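Tetratricopeptide TPR_2 repeat protein (PDB 5DJS) is of unknown function but joins tetratricopeptide repeats to a GT-B-type domain of glycosyltransferase family 41 and holds uridine-5'-diphosphate in the model. Local coordinates at residues A11-A16 with P40-A45. The protein carries 1 engineered substitution. Residues are numbered along the deposited sequence; the frame is centred on the assembly and turned at random.
Sequences ALLSHA and PDNSEA
Leu13, with chi1 -135°, sends both methyls across to the start of helix 43-56, and Glu44 places CG anti to its backbone nitrogen (chi1 -160°) and runs extended beyond it, which carries the carboxylate back to Leu13. The contact belongs to the helical repeat array at the N-terminal end of the chain, where antiparallel helix pairs stack as in tetratricopeptide repeats. Helix 5-21 packs here against helix 43-56, with helix 25-38 between them in sequence. From helix 5-21 Leu13 makes the contacts with segment 40-45.

The two branches of Leu13 have different neighbours. CD1 faces the methyl of Ala45, with CD1 to CB of Ala45 at 4.1 Å, a plain apolar contact. CD2 lies against the end of Glu44, and it is also 3.9 Å from ND2 of Asn42. The leucine thus rests on the first turn of helix 43-56. Asn42 is the N-cap of that helix, and its backbone O accepts the hydrogen bond from Ala45 N at 3.1 Å.

No hydrogen bond joins the two segments. The carboxylate of Glu44 is still not without a partner, because OE2 is hydrogen-bonded to NE2 of His17, one turn beyond Leu13 on helix 5-21. A polar link therefore borders the apolar patch. Leu13 is buried, whereas Glu44 and Asn42 are partly exposed.

Val35 of helix 25-38 touches Leu12, Asn42 and Ala45, so this middle helix packs against both segments. Leu13 also touches the carboxylate at its branch point: its CG lies 3.7 Å from OE2 of Glu44.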
loop_
_atom_site.group_PDB
_atom_site.type_symbol
_atom_site.label_atom_id
_atom_site.label_comp_id
_atom_site.label_asym_id
_atom_site.label_seq_id
_atom_site.Cartn_x
_atom_site.Cartn_y
_atom_site.Cartn_z
ATOM N N ALA A 11 29.873 18.611 -5.503
ATOM C CA ALA A 11 28.918 19.201 -6.460
ATOM C C ALA A 11 28.036 18.145 -7.162
ATOM O O ALA A 11 26.842 18.369 -7.387
ATOM C CB ALA A 11 29.658 20.043 -7.497
ATOM N N LEU A 12 28.637 17.012 -7.521
ATOM C CA LEU A 12 27.890 15.871 -8.055
ATOM C C LEU A 12 26.947 15.276 -7.010
ATOM O O LEU A 12 25.829 14.880 -7.340
ATOM C CB LEU A 12 28.843 14.789 -8.572
ATOM C CG LEU A 12 29.595 15.141 -9.858
ATOM C CD1 LEU A 12 30.837 14.272 -10.012
ATOM C CD2 LEU A 12 28.689 15.003 -11.075
ATOM N N LEU A 13 27.393 15.238 -5.756
ATOM C CA LEU A 13 26.634 14.595 -4.678
ATOM C C LEU A 13 25.408 15.413 -4.237
ATOM O O LEU A 13 24.356 14.841 -3.943
ATOM C CB LEU A 13 27.547 14.268 -3.487
ATOM C CG LEU A 13 27.448 12.893 -2.807
ATOM C CD1 LEU A 13 27.259 11.722 -3.769
ATOM C CD2 LEU A 13 28.699 12.658 -1.956
ATOM N N SER A 14 25.535 16.739 -4.207
ATOM C CA SER A 14 24.385 17.614 -3.942
ATOM C C SER A 14 23.448 17.702 -5.149
ATOM O O SER A 14 22.230 17.736 -4.973
ATOM C CB SER A 14 24.836 19.012 -3.525
ATOM O OG SER A 14 25.837 19.491 -4.396
ATOM N N HIS A 15 24.011 17.745 -6.359
ATOM C CA HIS A 15 23.214 17.672 -7.598
ATOM C C HIS A 15 22.382 16.385 -7.649
ATOM O O HIS A 15 21.216 16.407 -8.053
ATOM C CB HIS A 15 24.119 17.786 -8.842
ATOM C CG HIS A 15 23.403 17.587 -10.149
ATOM N ND1 HIS A 15 23.620 16.490 -10.957
ATOM C CD2 HIS A 15 22.479 18.345 -10.789
ATOM C CE1 HIS A 15 22.860 16.579 -12.035
ATOM N NE2 HIS A 15 22.158 17.694 -11.957
ATOM N N ALA A 16 22.988 15.277 -7.226
ATOM C CA ALA A 16 22.319 13.980 -7.203
ATOM C C ALA A 16 21.168 13.955 -6.205
ATOM O O ALA A 16 20.107 13.413 -6.505
ATOM C CB ALA A 16 23.317 12.878 -6.882
ATOM N N PRO A 40 35.381 4.965 -6.089
ATOM C CA PRO A 40 34.445 3.823 -6.026
ATOM C C PRO A 40 34.098 3.315 -4.612
ATOM O O PRO A 40 33.188 2.499 -4.479
ATOM C CB PRO A 40 35.157 2.733 -6.848
ATOM C CG PRO A 40 36.604 3.057 -6.743
ATOM C CD PRO A 40 36.731 4.543 -6.507
ATOM N N ASP A 41 34.812 3.786 -3.587
ATOM C CA ASP A 41 34.472 3.509 -2.185
ATOM C C ASP A 41 33.600 4.608 -1.546
ATOM O O ASP A 41 33.446 4.632 -0.323
ATOM C CB ASP A 41 35.756 3.291 -1.357
ATOM C CG ASP A 41 36.390 1.908 -1.579
ATOM O OD1 ASP A 41 35.766 1.016 -2.205
ATOM O OD2 ASP A 41 37.535 1.715 -1.110
ATOM N N ASN A 42 33.001 5.484 -2.355
ATOM C CA ASN A 42 32.123 6.525 -1.834
ATOM C C ASN A 42 30.765 5.952 -1.372
ATOM O O ASN A 42 29.840 5.767 -2.173
ATOM C CB ASN A 42 31.933 7.629 -2.878
ATOM C CG ASN A 42 31.569 8.960 -2.257
ATOM O OD1 ASN A 42 32.414 9.845 -2.146
ATOM N ND2 ASN A 42 30.326 9.110 -1.848
ATOM N N SER A 43 30.660 5.689 -0.070
ATOM C CA SER A 43 29.482 5.040 0.506
ATOM C C SER A 43 28.187 5.848 0.371
ATOM O O SER A 43 27.104 5.272 0.345
ATOM C CB SER A 43 29.712 4.688 1.979
ATOM O OG SER A 43 29.631 5.822 2.811
ATOM N N GLU A 44 28.294 7.169 0.285
ATOM C CA GLU A 44 27.114 8.021 0.104
ATOM C C GLU A 44 26.442 7.811 -1.269
ATOM O O GLU A 44 25.217 7.920 -1.397
ATOM C CB GLU A 44 27.498 9.496 0.284
ATOM C CG GLU A 44 26.325 10.417 0.598
ATOM C CD GLU A 44 26.728 11.877 0.733
ATOM O OE1 GLU A 44 27.905 12.161 1.075
ATOM O OE2 GLU A 44 25.856 12.741 0.503
ATOM N N ALA A 45 27.253 7.487 -2.270
ATOM C CA ALA A 45 26.820 7.390 -3.653
ATOM C C ALA A 45 26.358 5.963 -3.950
ATOM O O ALA A 45 25.382 5.758 -4.677
ATOM C CB ALA A 45 27.960 7.783 -4.579
#